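Local coordinates for protein cytochrome c-554 (Nitrosomonas europaea, PDB 1FT5) that carries electrons through four c-type hemes, accepting them directly from hydroxylamine oxidoreductase during ammonia oxidation in the periplasm, at residues A[147-150]-A[151-155]; A[139-142]-A[143-147]; A[84-87]-A[88-92]. One frame throughout, in Å; residues are numbered along the deposited sequence.

Contact 1: residues A[147-150]-A[151-155]; sequences KGAK and APYTP. With HEM (protoporphyrin IX containing Fe), chain F.
The hydroxyl of Tyr153 and the backbone carbonyl of Ala149 share one water molecule, which lies 2.7 Å from Tyr153 OH and donates to Ala149 O over 3.0 Å. This bridge spans a tight local bend, and it illustrates how one aromatic side chain can brace a loop that lacks regular structure. The peptide bond before Pro152 is cis, so the chain doubles back and the Tyr153 ring returns to the residues just before it. With CG anti to its own carbonyl carbon (chi1 -62°), the ring lies alongside the backbone of 149-151. Its CE2 corner comes within 3.4 Å of Lys150 C, an oblique approach. Ala149 C sits at the ring edge close to the ring plane, while Ala151 CA stands 4.0 Å above the centre of one face. The methyl of Ala149 adds a looser apolar contact, CB to Tyr153 CE2 at 4.4 Å. With an alanine in place of Tyr153, the bridging water would probably lose its hydroxyl mate and a gap would open beside the Lys150 and Ala151 backbone.

Beyond the ring the chain runs onto a heme, probably heme #2. Thr154 OG1 is 3.4 Å from the heme carbon CHD, and Pro155 CD is 3.4 Å from CHC, both over the same face. The iron is displaced slightly from the plane of its four nitrogens, away from these two residues, as expected if its axial ligand, probably His64, binds from the other side. Thr154 OG1 stays about 4.6 Å from FE, too far to ligate it, and Pro155 offers only carbon, so this side of the heme is covered without being coordinated.

Contact 2: residues A[139-142]-A[143-147]; sequences LNYE and GSPWK. With HEM (protoporphyrin IX containing Fe), chain F.
Ser144 sits under the ring of Tyr141, its CB 3.7 Å from the ring centroid and only 16° off the normal, a CH-pi contact over one face. The two residues are the ends of a type II beta turn, closed by Ser144 N donating to Tyr141 O at 3.1 Å; the donor stands above the carbonyl plane. Gly143, third in the turn, has the positive phi usual there. The Tyr141 side chain occupies the position between its backbone N and carbonyl carbon (chi1 51°), which folds the ring back over the turn, and its OH reaches the flank of Pro145 at CD.

The serine hydroxyl works in both directions. Ser144 OG donates to Leu139 O at 2.7 Å, tilted somewhat from the carbonyl plane, and accepts from Trp146 N at 3.1 Å along an almost straight N-H, forming an ST turn. This hydroxyl therefore links the start of the loop to its return limb. Where the limbs come together, Leu139 and Trp146 cross at a slant, CB to CB at 3.7 Å.

The indole is turned so that its edge, not its face, meets Asn140. Asn140 OD1 lies in the ring plane, 3.5 Å from Trp146 CZ3, while the amide and ring planes are 70° apart. On its other branch Asn140 ND2 touches the heme vinyl-derived carbon CBC at 3.4 Å and gives its hydrogen bond to the carbonyl of Lys150.

The loop begins where helix 131-138, which ends in the axial ligand His138 of heme #4, gives out at Leu139. Trp146 turns back onto that helix, packing on Ser135 and Ala136, and its NE1 is hydrogen-bonded to Glu132.

Contact 3: residues A[84-87]-A[88-92]; sequences TGVG and CESCH. With HEM (protoporphyrin IX containing Fe), chain G.
Gly87 and Ser90 meet where the chain enters helix 88-92, which carries the CXXCH motif of c-type cytochromes, here Cys88, Cys91 and His92 on heme #3. Two thioethers provide the covalent links: Cys88 SG is joined to heme CAB at 1.8 Å and Cys91 SG to CAC at 1.9 Å.

Metal coordination follows from the last residue of the motif. His92 NE2 binds the iron at 2.0 Å, and His179 holds the other axial position. The imidazole stands on the porphyrin, CD2 on the NB side and CE1 on the ND side, but its plane is turned off the NB–ND line so that C4D lies in it; Phe130 meets it nearly at right angles.

Hydrogen bonds shape the backbone. Ser90 N gives a weak bond to Gly87 O at 3.0 Å, and Cys88 O accepts from both Cys91 N and His92 N, which winds the short helix. Ser90 OG and Gly87 N both turn to Asp66 OD2, so one carboxylate oxygen holds the two sides of this turn together.

Apolar packing is lighter. A chi1 of 178° puts Val86 CG1 opposite the backbone N and lays that methyl against Ser90 CB at 3.6 Å.

At the heme edge, Gly87 O lies 3.4 Å from the methyl carbon CMC.

Contact 3 is buried near the centre of the chain, whereas contact 1 lies at the surface and contact 2 is partly buried; the centres of these two lie about 18 and 19 Å from that centre. Contacts 1 and 2 belong to one loop between helices 131-138 and 168-171. They share Lys147, touch through Asn140, whose backbone O also accepts from Thr154 N, and border the same heme. Contact 3 holds a short helix and a different heme, and comes no nearer than about 11 Å to either. Its chemistry is covalent and coordinative, while the outer pair rely on turns, ring packing, a water and hydrogen bonds that lay the loop against a porphyrin.

Contact 1: residues A[147-150]-A[151-155]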
loop_
_atom_site.group_PDB
_atom_site.type_symbol
_atom_site.label_atom_id
_atom_site.label_comp_id
_atom_site.label_asym_id
_atom_site.label_seq_id
_atom_site.Cartn_x
_atom_site.Cartn_y
_atom_site.Cartn_z
ATOM N N LYS A 147 -15.206 10.306 -6.533
ATOM C CA LYS A 147 -16.514 10.327 -5.901
ATOM C C LYS A 147 -16.747 9.487 -4.676
ATOM O O LYS A 147 -17.847 9.508 -4.099
ATOM C CB LYS A 147 -17.568 10.100 -6.974
ATOM C CG LYS A 147 -17.703 11.347 -7.875
ATOM C CD LYS A 147 -17.563 12.678 -7.051
ATOM C CE LYS A 147 -18.311 13.835 -7.693
ATOM N NZ LYS A 147 -19.396 14.418 -6.839
ATOM N N GLY A 148 -15.711 8.778 -4.219
ATOM C CA GLY A 148 -15.890 8.015 -2.990
ATOM C C GLY A 148 -15.539 8.841 -1.753
ATOM O O GLY A 148 -15.627 8.358 -0.626
ATOM N N ALA A 149 -15.241 10.126 -1.937
ATOM C CA ALA A 149 -14.776 10.914 -0.775
ATOM C C ALA A 149 -15.742 11.080 0.360
ATOM O O ALA A 149 -16.918 11.386 0.126
ATOM C CB ALA A 149 -14.291 12.301 -1.249
ATOM N N LYS A 150 -15.260 10.872 1.585
ATOM C CA LYS A 150 -16.057 11.032 2.787
ATOM C C LYS A 150 -15.112 11.192 3.955
ATOM O O LYS A 150 -13.997 10.647 3.954
ATOM C CB LYS A 150 -16.982 9.833 3.021
ATOM C CG LYS A 150 -16.337 8.706 3.773
ATOM C CD LYS A 150 -15.490 7.846 2.831
ATOM C CE LYS A 150 -13.988 8.127 2.906
ATOM N NZ LYS A 150 -13.271 7.365 1.866
ATOM N N ALA A 151 -15.555 11.949 4.952
ATOM C CA ALA A 151 -14.745 12.227 6.119
ATOM C C ALA A 151 -14.377 10.986 6.886
ATOM O O ALA A 151 -15.102 9.980 6.852
ATOM C CB ALA A 151 -15.482 13.209 7.055
ATOM N N PRO A 152 -13.227 11.034 7.606
ATOM C CA PRO A 152 -12.281 12.160 7.726
ATOM C C PRO A 152 -11.464 12.357 6.459
ATOM O O PRO A 152 -11.060 11.412 5.793
ATOM C CB PRO A 152 -11.396 11.809 8.926
ATOM C CG PRO A 152 -11.521 10.330 9.070
ATOM C CD PRO A 152 -12.817 9.850 8.409
ATOM N N TYR A 153 -11.254 13.622 6.094
ATOM C CA TYR A 153 -10.509 13.988 4.891
ATOM C C TYR A 153 -9.037 14.200 5.137
ATOM O O TYR A 153 -8.619 14.496 6.278
ATOM C CB TYR A 153 -11.064 15.338 4.344
ATOM C CG TYR A 153 -12.494 15.251 3.952
ATOM C CD1 TYR A 153 -13.427 16.166 4.482
ATOM C CD2 TYR A 153 -12.939 14.300 3.061
ATOM C CE1 TYR A 153 -14.770 16.112 4.103
ATOM C CE2 TYR A 153 -14.305 14.231 2.666
ATOM C CZ TYR A 153 -15.195 15.153 3.195
ATOM O OH TYR A 153 -16.520 15.151 2.753
ATOM N N THR A 154 -8.245 14.064 4.067
ATOM C CA THR A 154 -6.843 14.356 4.219
ATOM C C THR A 154 -6.686 15.884 4.360
ATOM O O THR A 154 -7.364 16.668 3.641
ATOM C CB THR A 154 -5.999 13.912 2.982
ATOM O OG1 THR A 154 -4.673 14.392 3.185
ATOM C CG2 THR A 154 -6.600 14.436 1.604
ATOM N N PRO A 155 -5.878 16.312 5.337
ATOM C CA PRO A 155 -5.670 17.767 5.479
ATOM C C PRO A 155 -4.774 18.305 4.365
ATOM O O PRO A 155 -4.630 19.530 4.242
ATOM C CB PRO A 155 -4.926 17.905 6.820
ATOM C CG PRO A 155 -5.122 16.596 7.584
ATOM C CD PRO A 155 -5.250 15.543 6.452
HETATM C CHA HEM F . 0.522 13.219 4.408
HETATM C CHB HEM F . -0.553 14.336 8.996
HETATM C CHC HEM F . -5.111 12.673 8.298
HETATM C CHD HEM F . -3.817 11.201 3.809
HETATM C C1A HEM F . 0.654 13.655 5.754
HETATM C C2A HEM F . 1.776 14.355 6.266
HETATM C C3A HEM F . 1.484 14.656 7.590
HETATM C C4A HEM F . 0.157 14.121 7.805
HETATM C CMA HEM F . 2.317 15.446 8.619
HETATM C CAA HEM F . 3.004 14.706 5.480
HETATM C CBA HEM F . 2.823 15.979 4.654
HETATM C CGA HEM F . 4.127 16.436 4.011
HETATM O O1A HEM F . 5.196 15.843 4.280
HETATM O O2A HEM F . 4.065 17.370 3.191
HETATM C C1B HEM F . -1.902 13.973 9.196
HETATM C C2B HEM F . -2.686 14.323 10.363
HETATM C C3B HEM F . -3.947 13.920 10.136
HETATM C C4B HEM F . -3.974 13.268 8.852
HETATM C CMB HEM F . -2.164 14.955 11.630
HETATM C CAB HEM F . -5.183 14.054 11.040
HETATM C CBB HEM F . -5.458 15.521 11.449
HETATM C C1C HEM F . -5.128 12.054 7.015
HETATM C C2C HEM F . -6.288 11.397 6.453
HETATM C C3C HEM F . -5.914 10.941 5.197
HETATM C C4C HEM F . -4.540 11.370 5.025
HETATM C CMC HEM F . -7.637 11.196 7.129
HETATM C CAC HEM F . -6.676 10.119 4.199
HETATM C CBC HEM F . -8.163 10.398 3.968
HETATM C C1D HEM F . -2.522 11.651 3.582
HETATM C C2D HEM F . -1.878 11.582 2.317
HETATM C C3D HEM F . -0.649 12.185 2.474
HETATM C C4D HEM F . -0.565 12.587 3.852
HETATM C CMD HEM F . -2.492 10.969 1.054
HETATM C CAD HEM F . 0.384 12.381 1.382
HETATM C CBD HEM F . 0.333 13.752 0.681
HETATM C CGD HEM F . 1.372 13.855 -0.417
HETATM O O1D HEM F . 2.550 13.999 -0.088
HETATM O O2D HEM F . 1.007 13.814 -1.560
HETATM N NA HEM F . -0.348 13.449 6.717
HETATM N NB HEM F . -2.691 13.323 8.252
HETATM N NC HEM F . -4.034 11.970 6.160
HETATM N ND HEM F . -1.742 12.232 4.525
HETATM FE FE HEM F . -2.120 12.468 6.505
HETATM O O HOH W 1 -17.580 14.282 0.412
#

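Contact 2: residues A[139-142]-A[143-147]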
loop_
_atom_site.group_PDB
_atom_site.type_symbol
_atom_site.label_atom_id
_atom_site.label_comp_id
_atom_site.label_asym_id
_atom_site.label_seq_id
_atom_site.Cartn_x
_atom_site.Cartn_y
_atom_site.Cartn_z
ATOM N N LEU A 139 -7.093 11.105 -2.556
ATOM C CA LEU A 139 -8.105 11.992 -3.179
ATOM C C LEU A 139 -9.325 12.068 -2.298
ATOM O O LEU A 139 -10.431 12.408 -2.770
ATOM C CB LEU A 139 -8.479 11.434 -4.571
ATOM C CG LEU A 139 -7.376 11.584 -5.596
ATOM C CD1 LEU A 139 -7.856 10.913 -6.968
ATOM C CD2 LEU A 139 -7.057 13.033 -5.840
ATOM N N ASN A 140 -9.138 11.824 -0.992
ATOM C CA ASN A 140 -10.273 11.821 -0.078
ATOM C C ASN A 140 -10.361 13.161 0.600
ATOM O O ASN A 140 -9.853 13.353 1.713
ATOM C CB ASN A 140 -10.132 10.720 0.980
ATOM C CG ASN A 140 -11.411 10.520 1.727
ATOM O OD1 ASN A 140 -12.428 10.225 1.102
ATOM N ND2 ASN A 140 -11.399 10.642 3.055
ATOM N N TYR A 141 -10.958 14.115 -0.134
ATOM C CA TYR A 141 -11.162 15.469 0.407
ATOM C C TYR A 141 -12.427 16.022 -0.162
ATOM O O TYR A 141 -12.947 15.525 -1.148
ATOM C CB TYR A 141 -9.981 16.431 0.152
ATOM C CG TYR A 141 -9.496 16.530 -1.256
ATOM C CD1 TYR A 141 -10.068 17.415 -2.153
ATOM C CD2 TYR A 141 -8.429 15.743 -1.665
ATOM C CE1 TYR A 141 -9.552 17.498 -3.465
ATOM C CE2 TYR A 141 -7.941 15.812 -2.908
ATOM C CZ TYR A 141 -8.476 16.660 -3.799
ATOM O OH TYR A 141 -7.864 16.676 -5.044
ATOM N N GLU A 142 -12.895 17.110 0.461
ATOM C CA GLU A 142 -14.163 17.707 0.030
ATOM C C GLU A 142 -14.098 18.217 -1.383
ATOM O O GLU A 142 -13.196 18.941 -1.704
ATOM C CB GLU A 142 -14.499 18.862 0.980
ATOM C CG GLU A 142 -15.886 19.416 0.701
ATOM C CD GLU A 142 -16.411 20.278 1.829
ATOM O OE1 GLU A 142 -15.668 20.443 2.828
ATOM O OE2 GLU A 142 -17.567 20.781 1.702
ATOM N N GLY A 143 -15.088 17.827 -2.184
ATOM C CA GLY A 143 -15.151 18.277 -3.561
ATOM C C GLY A 143 -14.120 17.654 -4.459
ATOM O O GLY A 143 -13.862 18.096 -5.569
ATOM N N SER A 144 -13.481 16.583 -3.974
ATOM C CA SER A 144 -12.509 15.936 -4.823
ATOM C C SER A 144 -13.115 15.297 -6.085
ATOM O O SER A 144 -14.285 14.973 -6.108
ATOM C CB SER A 144 -11.858 14.794 -3.988
ATOM O OG SER A 144 -11.136 13.938 -4.829
ATOM N N PRO A 145 -12.299 15.144 -7.127
ATOM C CA PRO A 145 -12.737 14.516 -8.379
ATOM C C PRO A 145 -13.139 13.050 -8.139
ATOM O O PRO A 145 -13.904 12.482 -8.927
ATOM C CB PRO A 145 -11.516 14.596 -9.279
ATOM C CG PRO A 145 -10.368 14.926 -8.397
ATOM C CD PRO A 145 -10.946 15.698 -7.251
ATOM N N TRP A 146 -12.615 12.454 -7.073
ATOM C CA TRP A 146 -12.917 11.081 -6.721
ATOM C C TRP A 146 -14.242 11.034 -5.976
ATOM O O TRP A 146 -14.388 11.612 -4.878
ATOM C CB TRP A 146 -11.781 10.523 -5.859
ATOM C CG TRP A 146 -11.954 9.053 -5.488
ATOM C CD1 TRP A 146 -11.999 8.014 -6.355
ATOM C CD2 TRP A 146 -12.136 8.502 -4.179
ATOM N NE1 TRP A 146 -12.204 6.839 -5.675
ATOM C CE2 TRP A 146 -12.296 7.107 -4.336
ATOM C CE3 TRP A 146 -12.180 9.040 -2.875
ATOM C CZ2 TRP A 146 -12.506 6.245 -3.246
ATOM C CZ3 TRP A 146 -12.389 8.177 -1.788
ATOM C CH2 TRP A 146 -12.551 6.795 -1.987
ATOM N N LYS A 147 -15.206 10.306 -6.533
ATOM C CA LYS A 147 -16.514 10.327 -5.901
ATOM C C LYS A 147 -16.747 9.487 -4.676
ATOM O O LYS A 147 -17.847 9.508 -4.099
ATOM C CB LYS A 147 -17.568 10.100 -6.974
ATOM C CG LYS A 147 -17.703 11.347 -7.875
ATOM C CD LYS A 147 -17.563 12.678 -7.051
ATOM C CE LYS A 147 -18.311 13.835 -7.693
ATOM N NZ LYS A 147 -19.396 14.418 -6.839
HETATM C CHA HEM F . 0.522 13.219 4.408
HETATM C CHB HEM F . -0.553 14.336 8.996
HETATM C CHC HEM F . -5.111 12.673 8.298
HETATM C CHD HEM F . -3.817 11.201 3.809
HETATM C C1A HEM F . 0.654 13.655 5.754
HETATM C C2A HEM F . 1.776 14.355 6.266
HETATM C C3A HEM F . 1.484 14.656 7.590
HETATM C C4A HEM F . 0.157 14.121 7.805
HETATM C CMA HEM F . 2.317 15.446 8.619
HETATM C CAA HEM F . 3.004 14.706 5.480
HETATM C CBA HEM F . 2.823 15.979 4.654
HETATM C CGA HEM F . 4.127 16.436 4.011
HETATM O O1A HEM F . 5.196 15.843 4.280
HETATM O O2A HEM F . 4.065 17.370 3.191
HETATM C C1B HEM F . -1.902 13.973 9.196
HETATM C C2B HEM F . -2.686 14.323 10.363
HETATM C C3B HEM F . -3.947 13.920 10.136
HETATM C C4B HEM F . -3.974 13.268 8.852
HETATM C CMB HEM F . -2.164 14.955 11.630
HETATM C CAB HEM F . -5.183 14.054 11.040
HETATM C CBB HEM F . -5.458 15.521 11.449
HETATM C C1C HEM F . -5.128 12.054 7.015
HETATM C C2C HEM F . -6.288 11.397 6.453
HETATM C C3C HEM F . -5.914 10.941 5.197
HETATM C C4C HEM F . -4.540 11.370 5.025
HETATM C CMC HEM F . -7.637 11.196 7.129
HETATM C CAC HEM F . -6.676 10.119 4.199
HETATM C CBC HEM F . -8.163 10.398 3.968
HETATM C C1D HEM F . -2.522 11.651 3.582
HETATM C C2D HEM F . -1.878 11.582 2.317
HETATM C C3D HEM F . -0.649 12.185 2.474
HETATM C C4D HEM F . -0.565 12.587 3.852
HETATM C CMD HEM F . -2.492 10.969 1.054
HETATM C CAD HEM F . 0.384 12.381 1.382
HETATM C CBD HEM F . 0.333 13.752 0.681
HETATM C CGD HEM F . 1.372 13.855 -0.417
HETATM O O1D HEM F . 2.550 13.999 -0.088
HETATM O O2D HEM F . 1.007 13.814 -1.560
HETATM N NA HEM F . -0.348 13.449 6.717
HETATM N NB HEM F . -2.691 13.323 8.252
HETATM N NC HEM F . -4.034 11.970 6.160
HETATM N ND HEM F . -1.742 12.232 4.525
HETATM FE FE HEM F . -2.120 12.468 6.505
#

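Contact 3: residues A[84-87]-A[88-92]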
loop_
_atom_site.group_PDB
_atom_site.type_symbol
_atom_site.label_atom_id
_atom_site.label_comp_id
_atom_site.label_asym_id
_atom_site.label_seq_id
_atom_site.Cartn_x
_atom_site.Cartn_y
_atom_site.Cartn_z
ATOM N N THR A 84 1.304 -0.943 10.973
ATOM C CA THR A 84 1.617 0.466 11.184
ATOM C C THR A 84 2.354 1.009 10.000
ATOM O O THR A 84 3.306 0.390 9.530
ATOM C CB THR A 84 2.455 0.633 12.474
ATOM O OG1 THR A 84 1.674 0.170 13.587
ATOM C CG2 THR A 84 2.808 2.060 12.688
ATOM N N GLY A 85 1.967 2.195 9.489
ATOM C CA GLY A 85 2.578 2.658 8.237
ATOM C C GLY A 85 1.712 2.094 7.082
ATOM O O GLY A 85 0.939 1.129 7.271
ATOM N N VAL A 86 1.819 2.659 5.870
ATOM C CA VAL A 86 1.029 2.214 4.725
ATOM C C VAL A 86 1.896 1.134 4.118
ATOM O O VAL A 86 2.888 1.408 3.468
ATOM C CB VAL A 86 0.838 3.373 3.744
ATOM C CG1 VAL A 86 0.089 2.916 2.553
ATOM C CG2 VAL A 86 -0.035 4.469 4.433
ATOM N N GLY A 87 1.446 -0.083 4.363
ATOM C CA GLY A 87 2.187 -1.283 3.976
ATOM C C GLY A 87 1.664 -2.033 2.796
ATOM O O GLY A 87 0.824 -1.592 2.013
ATOM N N CYS A 88 2.150 -3.297 2.716
ATOM C CA CYS A 88 1.885 -4.063 1.498
ATOM C C CYS A 88 0.444 -4.212 1.100
ATOM O O CYS A 88 0.054 -4.111 -0.027
ATOM C CB CYS A 88 2.514 -5.486 1.699
ATOM S SG CYS A 88 4.119 -5.531 2.455
ATOM N N GLU A 89 -0.414 -4.557 2.085
ATOM C CA GLU A 89 -1.794 -4.821 1.797
ATOM C C GLU A 89 -2.579 -3.530 1.485
ATOM O O GLU A 89 -3.616 -3.614 0.884
ATOM C CB GLU A 89 -2.425 -5.489 2.993
ATOM C CG GLU A 89 -1.897 -6.942 3.253
ATOM C CD GLU A 89 -2.322 -7.420 4.634
ATOM O OE1 GLU A 89 -1.961 -6.794 5.623
ATOM O OE2 GLU A 89 -3.091 -8.412 4.706
ATOM N N SER A 90 -2.066 -2.387 1.941
ATOM C CA SER A 90 -2.775 -1.147 1.576
ATOM C C SER A 90 -2.809 -0.944 0.077
ATOM O O SER A 90 -3.733 -0.297 -0.427
ATOM C CB SER A 90 -2.160 0.099 2.253
ATOM O OG SER A 90 -2.532 0.142 3.617
ATOM N N CYS A 91 -1.830 -1.491 -0.664
ATOM C CA CYS A 91 -1.879 -1.397 -2.129
ATOM C C CYS A 91 -2.300 -2.705 -2.800
ATOM O O CYS A 91 -3.116 -2.728 -3.720
ATOM C CB CYS A 91 -0.508 -0.960 -2.696
ATOM S SG CYS A 91 -0.139 0.745 -2.167
ATOM N N HIS A 92 -1.736 -3.801 -2.318
ATOM C CA HIS A 92 -2.010 -5.072 -2.954
ATOM C C HIS A 92 -3.259 -5.788 -2.486
ATOM O O HIS A 92 -3.604 -6.825 -3.039
ATOM C CB HIS A 92 -0.787 -5.989 -2.717
ATOM C CG HIS A 92 0.424 -5.487 -3.422
ATOM N ND1 HIS A 92 0.561 -5.571 -4.789
ATOM C CD2 HIS A 92 1.539 -4.873 -2.958
ATOM C CE1 HIS A 92 1.734 -5.005 -5.100
ATOM N NE2 HIS A 92 2.377 -4.566 -4.043
HETATM C CHA HEM G . 4.538 -4.768 -7.315
HETATM C CHB HEM G . 5.570 -6.792 -2.999
HETATM C CHC HEM G . 4.129 -2.657 -0.812
HETATM C CHD HEM G . 2.536 -0.974 -5.075
HETATM C C1A HEM G . 4.975 -5.643 -6.311
HETATM C C2A HEM G . 5.532 -6.934 -6.564
HETATM C C3A HEM G . 5.791 -7.508 -5.377
HETATM C C4A HEM G . 5.422 -6.580 -4.358
HETATM C CMA HEM G . 6.384 -8.904 -5.100
HETATM C CAA HEM G . 5.779 -7.570 -7.980
HETATM C CBA HEM G . 7.302 -7.428 -8.399
HETATM C CGA HEM G . 7.818 -5.967 -8.339
HETATM O O1A HEM G . 7.232 -5.139 -9.001
HETATM O O2A HEM G . 8.776 -5.720 -7.610
HETATM C C1B HEM G . 5.237 -5.826 -2.003
HETATM C C2B HEM G . 5.478 -6.020 -0.603
HETATM C C3B HEM G . 5.119 -4.839 0.026
HETATM C C4B HEM G . 4.662 -3.966 -1.048
HETATM C CMB HEM G . 6.047 -7.296 0.022
HETATM C CAB HEM G . 5.158 -4.425 1.465
HETATM C CBB HEM G . 6.597 -4.454 2.034
HETATM C C1C HEM G . 3.565 -1.880 -1.821
HETATM C C2C HEM G . 2.917 -0.644 -1.547
HETATM C C3C HEM G . 2.419 -0.210 -2.683
HETATM C C4C HEM G . 2.798 -1.120 -3.723
HETATM C CMC HEM G . 2.790 0.037 -0.168
HETATM C CAC HEM G . 1.538 1.061 -2.887
HETATM C CBC HEM G . 2.017 2.380 -2.331
HETATM C C1D HEM G . 2.980 -1.850 -6.080
HETATM C C2D HEM G . 2.727 -1.661 -7.491
HETATM C C3D HEM G . 3.347 -2.725 -8.123
HETATM C C4D HEM G . 3.925 -3.531 -7.074
HETATM C CMD HEM G . 1.886 -0.565 -8.118
HETATM C CAD HEM G . 3.279 -3.096 -9.598
HETATM C CBD HEM G . 2.316 -4.221 -9.823
HETATM C CGD HEM G . 2.553 -5.048 -11.102
HETATM O O1D HEM G . 1.796 -6.012 -11.275
HETATM O O2D HEM G . 3.463 -4.708 -11.855
HETATM N NA HEM G . 4.917 -5.430 -4.958
HETATM N NB HEM G . 4.716 -4.556 -2.288
HETATM N NC HEM G . 3.504 -2.165 -3.142
HETATM N ND HEM G . 3.728 -3.011 -5.801
HETATM FE FE HEM G . 4.247 -3.782 -4.055
#